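Local coordinates for beta sliding clamp (Bartonella birtlesii LL-WM9, PDB 6PTR), which probably tethers DNA polymerases and other proteins to DNA as a ring-shaped head-to-tail homodimer, conferring processivity on replication, at residues C[171-176]-C[257-262]; C[181-186]-C[190-195]. All coordinates share one frame; numbering follows the deposited sequence.

Contact 1 (C[171-176]-C[257-262])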
loop_
_atom_site.group_PDB
_atom_site.type_symbol
_atom_site.label_atom_id
_atom_site.label_comp_id
_atom_site.label_asym_id
_atom_site.label_seq_id
_atom_site.Cartn_x
_atom_site.Cartn_y
_atom_site.Cartn_z
ATOM N N HIS C 171 -23.991 -23.718 -12.252
ATOM C CA HIS C 171 -24.732 -24.867 -12.773
ATOM C C HIS C 171 -26.078 -25.012 -12.076
ATOM O O HIS C 171 -26.327 -24.428 -11.018
ATOM C CB HIS C 171 -23.888 -26.162 -12.633
ATOM C CG HIS C 171 -23.583 -26.560 -11.215
ATOM N ND1 HIS C 171 -22.789 -25.806 -10.377
ATOM C CD2 HIS C 171 -23.937 -27.663 -10.503
ATOM C CE1 HIS C 171 -22.667 -26.421 -9.208
ATOM N NE2 HIS C 171 -23.352 -27.555 -9.262
ATOM N N ILE C 172 -26.940 -25.849 -12.679
ATOM C CA ILE C 172 -28.280 -26.132 -12.190
ATOM C C ILE C 172 -28.273 -27.458 -11.454
ATOM O O ILE C 172 -27.610 -28.417 -11.876
ATOM C CB ILE C 172 -29.290 -26.167 -13.353
ATOM C CG1 ILE C 172 -29.360 -24.794 -14.028
ATOM C CG2 ILE C 172 -30.661 -26.599 -12.880
ATOM C CD1 ILE C 172 -29.517 -23.653 -13.062
ATOM N N VAL C 173 -29.033 -27.521 -10.366
ATOM C CA VAL C 173 -29.190 -28.733 -9.566
ATOM C C VAL C 173 -30.662 -29.096 -9.630
ATOM O O VAL C 173 -31.515 -28.354 -9.123
ATOM C CB VAL C 173 -28.732 -28.543 -8.114
ATOM C CG1 VAL C 173 -28.990 -29.827 -7.316
ATOM C CG2 VAL C 173 -27.268 -28.171 -8.061
ATOM N N HIS C 174 -30.970 -30.226 -10.263
ATOM C CA HIS C 174 -32.360 -30.603 -10.521
ATOM C C HIS C 174 -32.987 -31.264 -9.291
ATOM O O HIS C 174 -33.435 -32.411 -9.319
ATOM C CB HIS C 174 -32.439 -31.508 -11.744
ATOM C CG HIS C 174 -31.920 -30.877 -12.999
ATOM N ND1 HIS C 174 -32.749 -30.318 -13.951
ATOM C CD2 HIS C 174 -30.659 -30.718 -13.459
ATOM C CE1 HIS C 174 -32.017 -29.836 -14.941
ATOM N NE2 HIS C 174 -30.745 -30.066 -14.665
ATOM N N ASP C 175 -33.031 -30.508 -8.198
ATOM C CA ASP C 175 -33.777 -30.918 -7.012
ATOM C C ASP C 175 -35.278 -30.845 -7.309
ATOM O O ASP C 175 -35.705 -30.613 -8.446
ATOM C CB ASP C 175 -33.398 -30.050 -5.814
ATOM C CG ASP C 175 -32.116 -30.499 -5.147
ATOM O OD1 ASP C 175 -31.480 -31.453 -5.644
ATOM O OD2 ASP C 175 -31.744 -29.898 -4.117
ATOM N N ASP C 176 -36.098 -31.049 -6.271
ATOM C CA ASP C 176 -37.543 -30.879 -6.408
ATOM C C ASP C 176 -37.860 -29.528 -7.032
ATOM O O ASP C 176 -38.534 -29.435 -8.064
ATOM C CB ASP C 176 -38.222 -31.021 -5.044
ATOM N N PRO C 257 -14.610 -30.812 -11.409
ATOM C CA PRO C 257 -14.670 -32.098 -10.695
ATOM C C PRO C 257 -16.039 -32.388 -10.098
ATOM O O PRO C 257 -16.890 -31.512 -9.942
ATOM C CB PRO C 257 -13.612 -31.959 -9.582
ATOM C CG PRO C 257 -12.670 -30.880 -10.077
ATOM C CD PRO C 257 -13.530 -29.934 -10.911
ATOM N N ASP C 258 -16.224 -33.666 -9.758
ATOM C CA ASP C 258 -17.449 -34.178 -9.137
ATOM C C ASP C 258 -17.415 -33.784 -7.659
ATOM O O ASP C 258 -17.197 -34.595 -6.756
ATOM C CB ASP C 258 -17.534 -35.681 -9.359
ATOM C CG ASP C 258 -18.824 -36.297 -8.846
ATOM O OD1 ASP C 258 -19.719 -35.562 -8.390
ATOM O OD2 ASP C 258 -18.915 -37.537 -8.911
ATOM N N TYR C 259 -17.630 -32.480 -7.432
ATOM C CA TYR C 259 -17.416 -31.875 -6.121
ATOM C C TYR C 259 -18.358 -32.415 -5.058
ATOM O O TYR C 259 -18.041 -32.322 -3.872
ATOM C CB TYR C 259 -17.562 -30.342 -6.201
ATOM C CG TYR C 259 -18.987 -29.966 -6.517
ATOM C CD1 TYR C 259 -19.923 -29.808 -5.491
ATOM C CD2 TYR C 259 -19.423 -29.856 -7.831
ATOM C CE1 TYR C 259 -21.247 -29.538 -5.766
ATOM C CE2 TYR C 259 -20.766 -29.578 -8.117
ATOM C CZ TYR C 259 -21.658 -29.430 -7.083
ATOM O OH TYR C 259 -22.982 -29.180 -7.323
ATOM N N GLN C 260 -19.525 -32.952 -5.437
ATOM C CA GLN C 260 -20.437 -33.479 -4.426
ATOM C C GLN C 260 -19.802 -34.619 -3.647
ATOM O O GLN C 260 -20.184 -34.863 -2.503
ATOM C CB GLN C 260 -21.752 -33.931 -5.069
ATOM C CG GLN C 260 -22.518 -32.746 -5.642
ATOM C CD GLN C 260 -23.812 -33.145 -6.325
ATOM O OE1 GLN C 260 -24.327 -34.240 -6.112
ATOM N NE2 GLN C 260 -24.347 -32.251 -7.141
ATOM N N ARG C 261 -18.795 -35.277 -4.214
ATOM C CA ARG C 261 -18.161 -36.362 -3.486
ATOM C C ARG C 261 -17.425 -35.881 -2.244
ATOM O O ARG C 261 -17.168 -36.696 -1.351
ATOM C CB ARG C 261 -17.181 -37.095 -4.392
ATOM C CG ARG C 261 -17.832 -37.788 -5.560
ATOM C CD ARG C 261 -16.895 -38.835 -6.094
ATOM N NE ARG C 261 -17.253 -39.233 -7.449
ATOM C CZ ARG C 261 -16.803 -40.344 -8.007
ATOM N NH1 ARG C 261 -15.993 -41.125 -7.310
ATOM N NH2 ARG C 261 -17.149 -40.665 -9.246
ATOM N N VAL C 262 -17.055 -34.597 -2.165
ATOM C CA VAL C 262 -16.241 -34.151 -1.030
ATOM C C VAL C 262 -17.047 -33.503 0.081
ATOM O O VAL C 262 -16.476 -33.188 1.134
ATOM C CB VAL C 262 -15.108 -33.193 -1.446
ATOM C CG1 VAL C 262 -14.378 -33.740 -2.644
ATOM C CG2 VAL C 262 -15.615 -31.770 -1.710
#
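His171 and Tyr259 reach for each other from opposite directions and join in one polar contact: His171 NE2 lies 2.6 Å from Tyr259 OH, a short hydrogen bond with an angle of 159° in which either atom could be the donor. The hydroxyl sits at the edge of the imidazole, close to its plane. The rings meet obliquely, planes 71° apart and centroids 5.3 Å apart. On the far side of the imidazole ring, ND1 is hydrogen-bonded to Tyr169 O, so both ring nitrogens are held and the ring's rotation is set. Tyr259 OH is shared further, weakly, with Gln260 NE2 at 3.4 Å. Beyond the hydrogen bond the packing is slight: Val173 CG2 comes no nearer than 4.5 Å to Tyr259 OH. Within 257-262, Arg261 NE makes a salt bridge to Asp258 OD2 at 2.8 Å, meeting the oxygen from above the carboxylate plane. Pro257, Asp258, Arg261 and Val262 also touch the bound griselimycin, which hydrogen-bonds with the backbone of Asp258. The contact thus joins the short 3-10 turn 259-261, in the loop that connects the central and C-terminal domains of the sliding clamp and beside its peptide-binding pocket, to strand 167-173.

Contact 2 (C[181-186]-C[190-195]); sequences RLVATD and LAQVDM
Leu182 and Val193, like Ala184 and Ala191, form hydrogen-bonded pairs of an antiparallel beta hairpin whose strands 181-185 and 190-195 run at 175° with axes 4.7 Å apart. Each of these two pairs is joined by two N-H...O bonds, among them Ala191 N to Ala184 O at 2.9 Å, and Arg181-Asp194, Val183-Gln192 and Thr185-Leu190 are the non-hydrogen-bonded pairs. The hairpin lies inside an eight-stranded sheet of the clamp, between strands 167-173 and 372-376. On the face of Leu182 and Val193 the contact is apolar, Leu182 CB to Val193 CG1 at 3.9 Å, and both side chains pack on Leu148 of helix 142-152. The other face begins with Leu190, whose CD1 meets Val183 CG1 diagonally and Thr185 CB directly across. There Thr185 OG1 is hydrogen-bonded to Arg189 O near the turn, while Thr185 and Leu190 also touch the bound peptide. Further along, Gln192 extends its chain and lays its amide over the Arg181 guanidinium, planes 6° apart; OE1 stands 3.3 Å above the plane, a stack without a hydrogen bond. Asp194 lies alongside the arginine, whose chain bends at chi3 (-75°) to present a guanidinium edge to the nearly coplanar carboxylate. This salt bridge has two arms: Arg181 NE to Asp194 OD1, modelled at a doubtful, very short 2.4 Å, and Arg181 NH2 to the syn lone pair of Asp194 OD2 at 2.8 Å.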
loop_
_atom_site.group_PDB
_atom_site.type_symbol
_atom_site.label_atom_id
_atom_site.label_comp_id
_atom_site.label_asym_id
_atom_site.label_seq_id
_atom_site.Cartn_x
_atom_site.Cartn_y
_atom_site.Cartn_z
ATOM N N ARG C 181 -26.709 -23.078 -8.623
ATOM C CA ARG C 181 -25.650 -23.300 -7.654
ATOM C C ARG C 181 -24.334 -22.776 -8.195
ATOM O O ARG C 181 -24.059 -22.863 -9.397
ATOM C CB ARG C 181 -25.522 -24.803 -7.304
ATOM C CG ARG C 181 -24.358 -25.149 -6.388
ATOM C CD ARG C 181 -24.461 -26.650 -6.026
ATOM N NE ARG C 181 -25.520 -26.944 -5.048
ATOM C CZ ARG C 181 -25.874 -28.170 -4.682
ATOM N NH1 ARG C 181 -25.277 -29.227 -5.232
ATOM N NH2 ARG C 181 -26.827 -28.346 -3.774
ATOM N N LEU C 182 -23.529 -22.217 -7.304
ATOM C CA LEU C 182 -22.156 -21.851 -7.599
ATOM C C LEU C 182 -21.269 -22.596 -6.629
ATOM O O LEU C 182 -21.563 -22.606 -5.433
ATOM C CB LEU C 182 -21.896 -20.349 -7.434
ATOM C CG LEU C 182 -22.463 -19.402 -8.495
ATOM C CD1 LEU C 182 -23.962 -19.403 -8.496
ATOM C CD2 LEU C 182 -21.937 -18.001 -8.213
ATOM N N VAL C 183 -20.204 -23.211 -7.155
ATOM C CA VAL C 183 -19.192 -23.904 -6.359
ATOM C C VAL C 183 -17.818 -23.392 -6.760
ATOM O O VAL C 183 -17.511 -23.231 -7.952
ATOM C CB VAL C 183 -19.271 -25.437 -6.522
ATOM C CG1 VAL C 183 -18.067 -26.116 -5.819
ATOM C CG2 VAL C 183 -20.576 -25.978 -5.941
ATOM N N ALA C 184 -16.959 -23.171 -5.761
ATOM C CA ALA C 184 -15.561 -22.886 -6.025
ATOM C C ALA C 184 -14.709 -23.690 -5.058
ATOM O O ALA C 184 -15.083 -23.907 -3.904
ATOM C CB ALA C 184 -15.223 -21.387 -5.857
ATOM N N THR C 185 -13.547 -24.094 -5.530
ATOM C CA THR C 185 -12.633 -24.806 -4.655
ATOM C C THR C 185 -11.217 -24.617 -5.166
ATOM O O THR C 185 -10.981 -24.380 -6.352
ATOM C CB THR C 185 -13.004 -26.286 -4.588
ATOM O OG1 THR C 185 -12.142 -26.956 -3.648
ATOM C CG2 THR C 185 -12.824 -26.929 -5.945
ATOM N N ASP C 186 -10.267 -24.739 -4.243
ATOM C CA ASP C 186 -8.855 -24.774 -4.578
ATOM C C ASP C 186 -8.215 -26.101 -4.176
ATOM O O ASP C 186 -6.987 -26.197 -4.142
ATOM C CB ASP C 186 -8.138 -23.593 -3.918
ATOM C CG ASP C 186 -8.168 -23.649 -2.399
ATOM O OD1 ASP C 186 -8.738 -24.605 -1.818
ATOM O OD2 ASP C 186 -7.617 -22.714 -1.790
ATOM N N LEU C 190 -13.621 -25.417 0.034
ATOM C CA LEU C 190 -14.668 -25.450 -0.982
ATOM C C LEU C 190 -15.832 -24.620 -0.485
ATOM O O LEU C 190 -16.154 -24.655 0.707
ATOM C CB LEU C 190 -15.154 -26.876 -1.289
ATOM C CG LEU C 190 -16.316 -26.970 -2.295
ATOM C CD1 LEU C 190 -16.151 -28.212 -3.183
ATOM C CD2 LEU C 190 -17.660 -27.007 -1.612
ATOM N N ALA C 191 -16.464 -23.877 -1.402
ATOM C CA ALA C 191 -17.641 -23.096 -1.065
ATOM C C ALA C 191 -18.767 -23.492 -2.010
ATOM O O ALA C 191 -18.535 -23.676 -3.206
ATOM C CB ALA C 191 -17.372 -21.568 -1.184
ATOM N N GLN C 192 -19.969 -23.653 -1.457
ATOM C CA GLN C 192 -21.155 -24.008 -2.223
ATOM C C GLN C 192 -22.299 -23.108 -1.803
ATOM O O GLN C 192 -22.618 -23.030 -0.612
ATOM C CB GLN C 192 -21.551 -25.474 -1.984
ATOM C CG GLN C 192 -22.834 -25.853 -2.704
ATOM C CD GLN C 192 -23.262 -27.290 -2.422
ATOM O OE1 GLN C 192 -22.783 -28.215 -3.051
ATOM N NE2 GLN C 192 -24.178 -27.469 -1.482
ATOM N N VAL C 193 -22.931 -22.438 -2.772
ATOM C CA VAL C 193 -24.119 -21.631 -2.487
ATOM C C VAL C 193 -25.210 -21.977 -3.489
ATOM O O VAL C 193 -24.936 -22.136 -4.684
ATOM C CB VAL C 193 -23.800 -20.119 -2.503
ATOM C CG1 VAL C 193 -23.194 -19.664 -3.852
ATOM C CG2 VAL C 193 -25.049 -19.310 -2.113
ATOM N N ASP C 194 -26.443 -22.085 -2.991
ATOM C CA ASP C 194 -27.640 -22.395 -3.763
ATOM C C ASP C 194 -28.631 -21.245 -3.687
ATOM O O ASP C 194 -28.693 -20.532 -2.682
ATOM C CB ASP C 194 -28.366 -23.646 -3.227
ATOM C CG ASP C 194 -27.592 -24.922 -3.461
ATOM O OD1 ASP C 194 -26.767 -24.951 -4.385
ATOM O OD2 ASP C 194 -27.812 -25.900 -2.724
ATOM N N MET C 195 -29.422 -21.099 -4.751
ATOM C CA MET C 195 -30.674 -20.350 -4.686
ATOM C C MET C 195 -31.710 -21.060 -5.538
ATOM O O MET C 195 -31.380 -21.876 -6.404
ATOM C CB MET C 195 -30.516 -18.911 -5.178
ATOM C CG MET C 195 -30.223 -18.828 -6.648
ATOM S SD MET C 195 -30.109 -17.120 -7.232
ATOM C CE MET C 195 -31.848 -16.686 -7.336
#

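After the N-terminal domain and helix 142-152, the chain enters strand 167-173, turns, and returns as strand 179-185; a tight turn then leads into strand 189-196, where contact 2 closes its small hairpin loop. Much later, after the remaining strands of the central domain, segment 257-262 comes back to strand 167-173, and contact 1 closes a loop of 80 residues in which contact 2 is nested. Their centres lie about 10 Å apart. Arg181 joins them: its backbone N bonds to His171 O at 2.8 Å, and its NH1 reaches Tyr259 OH at 3.1 Å. Together they tie the interdomain connection to three successive strands of one sheet, which the C-terminal domain extends through strand 372-376, next to strand 189-196.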